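Local structure of Hpr(Ser) kinase (Coxiella burnetii, 3TQF) at residues A[16-22]-A[95-101]; A[115-119]-A[129-133]. The protein probably binds ATP and acts as a kinase and phosphatase that adds phosphate to a serine of the carrier protein HPr and removes it again. All coordinates share one frame; numbering follows the deposited sequence.

Contact 1: A[16-22]-A[95-101]; sequences KMGVLIT and VHLSISL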
loop_
_atom_site.group_PDB
_atom_site.type_symbol
_atom_site.label_atom_id
_atom_site.label_comp_id
_atom_site.label_asym_id
_atom_site.label_seq_id
_atom_site.Cartn_x
_atom_site.Cartn_y
_atom_site.Cartn_z
ATOM N N LYS A 16 -18.295 -0.057 -10.729
ATOM C CA LYS A 16 -19.695 0.245 -11.093
ATOM C C LYS A 16 -20.668 0.326 -9.900
ATOM O O LYS A 16 -21.829 0.687 -10.090
ATOM C CB LYS A 16 -20.247 -0.754 -12.125
ATOM C CG LYS A 16 -19.402 -0.952 -13.384
ATOM C CD LYS A 16 -19.789 -0.000 -14.517
ATOM C CE LYS A 16 -19.818 -0.703 -15.888
ATOM N NZ LYS A 16 -18.650 -1.602 -16.126
HETATM N N MSE A 17 -20.202 0.005 -8.695
HETATM C CA MSE A 17 -21.039 0.003 -7.497
HETATM C C MSE A 17 -20.865 1.288 -6.687
HETATM O O MSE A 17 -19.763 1.610 -6.249
HETATM C CB MSE A 17 -20.662 -1.164 -6.580
HETATM C CG MSE A 17 -20.583 -2.533 -7.230
HETATM SE SE MSE A 17 -22.292 -3.435 -7.245
HETATM C CE MSE A 17 -23.029 -2.642 -8.866
ATOM N N GLY A 18 -21.955 2.013 -6.473
ATOM C CA GLY A 18 -21.975 3.101 -5.502
ATOM C C GLY A 18 -21.864 2.547 -4.096
ATOM O O GLY A 18 -22.761 1.852 -3.628
ATOM N N VAL A 19 -20.755 2.861 -3.431
ATOM C CA VAL A 19 -20.410 2.282 -2.138
ATOM C C VAL A 19 -20.321 3.366 -1.069
ATOM O O VAL A 19 -19.570 4.327 -1.221
ATOM C CB VAL A 19 -19.057 1.554 -2.215
ATOM C CG1 VAL A 19 -18.678 0.967 -0.856
ATOM C CG2 VAL A 19 -19.098 0.470 -3.301
ATOM N N LEU A 20 -21.099 3.200 0.001
ATOM C CA LEU A 20 -21.070 4.094 1.158
ATOM C C LEU A 20 -20.088 3.558 2.198
ATOM O O LEU A 20 -20.184 2.399 2.582
ATOM C CB LEU A 20 -22.462 4.175 1.793
ATOM C CG LEU A 20 -23.621 4.702 0.944
ATOM C CD1 LEU A 20 -24.944 4.487 1.653
ATOM C CD2 LEU A 20 -23.426 6.169 0.634
ATOM N N ILE A 21 -19.155 4.391 2.656
ATOM C CA ILE A 21 -18.189 3.986 3.691
ATOM C C ILE A 21 -18.423 4.729 5.006
ATOM O O ILE A 21 -18.492 5.955 5.033
ATOM C CB ILE A 21 -16.741 4.245 3.277
ATOM C CG1 ILE A 21 -16.433 3.621 1.913
ATOM C CG2 ILE A 21 -15.808 3.670 4.317
ATOM C CD1 ILE A 21 -16.105 2.165 1.982
ATOM N N THR A 22 -18.503 3.961 6.091
ATOM C CA THR A 22 -18.846 4.458 7.418
ATOM C C THR A 22 -17.865 3.905 8.453
ATOM O O THR A 22 -17.185 2.911 8.202
ATOM C CB THR A 22 -20.307 4.051 7.765
ATOM O OG1 THR A 22 -21.166 5.189 7.622
ATOM C CG2 THR A 22 -20.436 3.510 9.183
ATOM N N VAL A 95 -26.874 4.042 -5.121
ATOM C CA VAL A 95 -26.296 3.396 -3.949
ATOM C C VAL A 95 -26.526 1.903 -4.063
ATOM O O VAL A 95 -27.666 1.462 -4.146
ATOM C CB VAL A 95 -26.967 3.893 -2.652
ATOM C CG1 VAL A 95 -26.420 3.151 -1.431
ATOM C CG2 VAL A 95 -26.786 5.394 -2.501
ATOM N N HIS A 96 -25.451 1.124 -4.064
ATOM C CA HIS A 96 -25.548 -0.336 -4.177
ATOM C C HIS A 96 -25.154 -1.069 -2.895
ATOM O O HIS A 96 -25.736 -2.104 -2.561
ATOM C CB HIS A 96 -24.666 -0.830 -5.324
ATOM C CG HIS A 96 -25.163 -0.430 -6.676
ATOM N ND1 HIS A 96 -25.970 -1.243 -7.439
ATOM C CD2 HIS A 96 -24.975 0.699 -7.398
ATOM C CE1 HIS A 96 -26.260 -0.631 -8.574
ATOM N NE2 HIS A 96 -25.667 0.549 -8.575
ATOM N N LEU A 97 -24.160 -0.540 -2.189
ATOM C CA LEU A 97 -23.585 -1.224 -1.044
ATOM C C LEU A 97 -23.205 -0.222 0.029
ATOM O O LEU A 97 -22.848 0.916 -0.269
ATOM C CB LEU A 97 -22.347 -2.006 -1.486
ATOM C CG LEU A 97 -21.526 -2.770 -0.445
ATOM C CD1 LEU A 97 -22.283 -3.981 0.067
ATOM C CD2 LEU A 97 -20.192 -3.181 -1.052
ATOM N N SER A 98 -23.284 -0.665 1.279
ATOM C CA SER A 98 -22.873 0.124 2.426
ATOM C C SER A 98 -21.866 -0.686 3.227
ATOM O O SER A 98 -22.208 -1.733 3.756
ATOM C CB SER A 98 -24.092 0.449 3.284
ATOM O OG SER A 98 -23.716 0.869 4.584
ATOM N N ILE A 99 -20.626 -0.219 3.301
ATOM C CA ILE A 99 -19.604 -0.889 4.100
ATOM C C ILE A 99 -19.368 -0.109 5.383
ATOM O O ILE A 99 -19.169 1.101 5.360
ATOM C CB ILE A 99 -18.272 -1.032 3.343
ATOM C CG1 ILE A 99 -18.459 -1.876 2.082
ATOM C CG2 ILE A 99 -17.217 -1.671 4.237
ATOM C CD1 ILE A 99 -17.247 -1.893 1.191
ATOM N N SER A 100 -19.395 -0.824 6.501
ATOM C CA SER A 100 -19.197 -0.242 7.818
ATOM C C SER A 100 -17.895 -0.786 8.393
ATOM O O SER A 100 -17.819 -1.962 8.743
ATOM C CB SER A 100 -20.376 -0.599 8.720
ATOM O OG SER A 100 -20.280 0.063 9.963
ATOM N N LEU A 101 -16.874 0.070 8.469
ATOM C CA LEU A 101 -15.552 -0.324 8.954
ATOM C C LEU A 101 -15.575 -0.416 10.464
ATOM O O LEU A 101 -15.854 0.570 11.134
ATOM C CB LEU A 101 -14.494 0.692 8.528
ATOM C CG LEU A 101 -14.285 0.911 7.026
ATOM C CD1 LEU A 101 -13.313 2.049 6.810
ATOM C CD2 LEU A 101 -13.793 -0.357 6.344
#
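The imidazole of H96 carries the terminal methyl of M17, a selenomethionine, over one face: CE lies 3.7 Å from the ring centroid, a CH-pi contact displaced toward the rim near ND1. Two bends in the M17 chain (chi2 -88°, chi3 85°) fold this methyl over the ring, while SE stays oblique. G18 N, also oblique to the imidazole, lies 3.4 Å from H96 CD2. A beta bulge occupies this end: G18 O accepts from both H96 N (2.8 Å) and L97 N (3.1 Å), and H96, its psi of -36° departing from the extended values nearby, sets two successive amides on one carbonyl. Beyond it the strands run parallel in register, in the kinase-domain sheet whose strand 17-23 leads into a probable P-loop. L20 N bonds to L97 O, and I99 N reaches L20 O nearly end-on at 2.8 Å. V19, I21, L97 and I99 share one face, on which L97 and I99 pack against helix 141-165 and V19 CG1 meets I99 CD1 at 3.8 Å. On the opposite face, with L20, T22 CG2 touches S100 OG at 3.5 Å; L20 CD1 also packs 3.7 Å from V95 CG1, roughly at right angles.

Contact 2: A[115-119]-A[129-133]; sequences NPLYR and PKILF
R119 N donates to K130 O at 2.6 Å, in the plane of the carbonyl and nearly straight (N-H...O 167°). The return bond of this antiparallel hydrogen-bonded pair, from K130 N to R119 O (2.8 Å), is less regular, its donor standing 47° above the acceptor's carbonyl plane. Toward the start of strand 117-123, L132 N reaches L117 O at 3.0 Å, and a water then bridges the backbones by accepting from L117 N and donating to L132 O. Y118 and I131 form the non-hydrogen-bonded pair between, their side chains side by side. CG1 of I131 sits over one face of the tyrosine ring, 4.1 Å from its centroid, and CD1 continues along toward the phenol oxygen. On the same side of the sheet, P116 CB touches I131 CG2 at 3.9 Å. On the side of L117, R119, K130 and L132, the methyl L132 CD1 touches both L117 CD2 (3.7 Å) and R119 NE (3.8 Å), which approach it at about a right angle, and lies oblique to the guanidinium. With I131 over one face and its OH hydrogen-bonded to H152 of helix 141-165, the ring of Y118 is restrained in rotation between hairpin and helix.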
loop_
_atom_site.group_PDB
_atom_site.type_symbol
_atom_site.label_atom_id
_atom_site.label_comp_id
_atom_site.label_asym_id
_atom_site.label_seq_id
_atom_site.Cartn_x
_atom_site.Cartn_y
_atom_site.Cartn_z
ATOM N N ASN A 115 -17.750 -16.296 4.069
ATOM C CA ASN A 115 -18.425 -15.141 3.476
ATOM C C ASN A 115 -18.300 -13.906 4.366
ATOM O O ASN A 115 -17.970 -14.026 5.543
ATOM C CB ASN A 115 -19.902 -15.464 3.232
ATOM C CG ASN A 115 -20.133 -16.171 1.912
ATOM O OD1 ASN A 115 -20.388 -17.372 1.874
ATOM N ND2 ASN A 115 -20.032 -15.423 0.816
ATOM N N PRO A 116 -18.561 -12.710 3.807
ATOM C CA PRO A 116 -18.536 -11.499 4.629
ATOM C C PRO A 116 -19.699 -11.460 5.612
ATOM O O PRO A 116 -20.680 -12.181 5.433
ATOM C CB PRO A 116 -18.681 -10.359 3.609
ATOM C CG PRO A 116 -18.649 -10.983 2.258
ATOM C CD PRO A 116 -18.945 -12.428 2.413
ATOM N N LEU A 117 -19.593 -10.622 6.639
ATOM C CA LEU A 117 -20.694 -10.449 7.572
ATOM C C LEU A 117 -21.683 -9.472 6.959
ATOM O O LEU A 117 -21.477 -8.260 7.003
ATOM C CB LEU A 117 -20.203 -9.955 8.939
ATOM C CG LEU A 117 -21.251 -9.893 10.063
ATOM C CD1 LEU A 117 -22.016 -11.192 10.175
ATOM C CD2 LEU A 117 -20.590 -9.558 11.392
ATOM N N TYR A 118 -22.744 -10.021 6.368
ATOM C CA TYR A 118 -23.769 -9.233 5.684
ATOM C C TYR A 118 -24.902 -8.845 6.630
ATOM O O TYR A 118 -25.364 -9.654 7.437
ATOM C CB TYR A 118 -24.357 -10.011 4.500
ATOM C CG TYR A 118 -23.684 -9.752 3.174
ATOM C CD1 TYR A 118 -22.831 -10.687 2.601
ATOM C CD2 TYR A 118 -23.915 -8.577 2.481
ATOM C CE1 TYR A 118 -22.223 -10.451 1.371
ATOM C CE2 TYR A 118 -23.306 -8.329 1.254
ATOM C CZ TYR A 118 -22.464 -9.267 0.706
ATOM O OH TYR A 118 -21.870 -9.008 -0.508
ATOM N N ARG A 119 -25.337 -7.594 6.509
ATOM C CA ARG A 119 -26.548 -7.099 7.148
ATOM C C ARG A 119 -27.310 -6.279 6.114
ATOM O O ARG A 119 -26.923 -6.246 4.952
ATOM C CB ARG A 119 -26.203 -6.240 8.366
ATOM C CG ARG A 119 -25.548 -6.999 9.519
ATOM C CD ARG A 119 -25.977 -6.412 10.859
ATOM N NE ARG A 119 -25.143 -6.818 11.991
ATOM C CZ ARG A 119 -25.125 -8.037 12.536
ATOM N NH1 ARG A 119 -25.874 -9.022 12.046
ATOM N NH2 ARG A 119 -24.334 -8.282 13.578
ATOM N N PRO A 129 -27.693 -3.611 0.957
ATOM C CA PRO A 129 -26.827 -4.581 1.622
ATOM C C PRO A 129 -25.702 -3.891 2.379
ATOM O O PRO A 129 -25.172 -2.884 1.911
ATOM C CB PRO A 129 -26.262 -5.413 0.467
ATOM C CG PRO A 129 -27.211 -5.230 -0.658
ATOM C CD PRO A 129 -27.879 -3.909 -0.475
ATOM N N LYS A 130 -25.356 -4.431 3.542
ATOM C CA LYS A 130 -24.384 -3.812 4.432
ATOM C C LYS A 130 -23.383 -4.850 4.905
ATOM O O LYS A 130 -23.773 -5.916 5.367
ATOM C CB LYS A 130 -25.097 -3.203 5.638
ATOM C CG LYS A 130 -24.240 -2.293 6.491
ATOM C CD LYS A 130 -24.821 -2.168 7.890
ATOM C CE LYS A 130 -24.359 -0.901 8.596
ATOM N NZ LYS A 130 -25.353 -0.445 9.617
ATOM N N ILE A 131 -22.098 -4.537 4.788
ATOM C CA ILE A 131 -21.048 -5.431 5.251
ATOM C C ILE A 131 -20.354 -4.798 6.441
ATOM O O ILE A 131 -20.054 -3.616 6.424
ATOM C CB ILE A 131 -20.007 -5.706 4.144
ATOM C CG1 ILE A 131 -20.685 -6.347 2.927
ATOM C CG2 ILE A 131 -18.890 -6.605 4.670
ATOM C CD1 ILE A 131 -19.741 -6.666 1.795
ATOM N N LEU A 132 -20.126 -5.587 7.481
ATOM C CA LEU A 132 -19.285 -5.175 8.599
ATOM C C LEU A 132 -17.878 -5.674 8.313
ATOM O O LEU A 132 -17.648 -6.877 8.284
ATOM C CB LEU A 132 -19.796 -5.767 9.921
ATOM C CG LEU A 132 -21.229 -5.441 10.363
ATOM C CD1 LEU A 132 -21.455 -5.951 11.769
ATOM C CD2 LEU A 132 -21.535 -3.959 10.302
ATOM N N PHE A 133 -16.942 -4.759 8.083
ATOM C CA PHE A 133 -15.578 -5.140 7.731
ATOM C C PHE A 133 -14.580 -4.798 8.828
ATOM O O PHE A 133 -14.479 -3.644 9.224
ATOM C CB PHE A 133 -15.143 -4.475 6.427
ATOM C CG PHE A 133 -13.894 -5.072 5.852
ATOM C CD1 PHE A 133 -12.664 -4.479 6.060
ATOM C CD2 PHE A 133 -13.949 -6.256 5.138
ATOM C CE1 PHE A 133 -11.518 -5.038 5.548
ATOM C CE2 PHE A 133 -12.803 -6.823 4.625
ATOM C CZ PHE A 133 -11.585 -6.213 4.830
HETATM O O HOH W 1 -16.989 -8.925 6.822
#

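In the fold
Contact 1 closes before contact 2 opens along the chain, and their centres lie 11 Å apart in one mixed sheet. Strand 92-102 belongs to contact 1 and strand 126-134 to contact 2; these two run parallel as neighbours, joined by probable hydrogen bonds from S98 N to P129 O and from S100 N to I131 O. The resulting strand order is 17-23, 92-102, 126-134, 117-123, from the buried centre of the chain toward the hairpin. Helix 141-165 packs on one face of both contacts, with L148 touching I99 and I131. The sheet therefore links the strand entering the probable P-loop to a hairpin that meets the second subunit through F133, on G74 of that chain, with P116 just before it packing on I75.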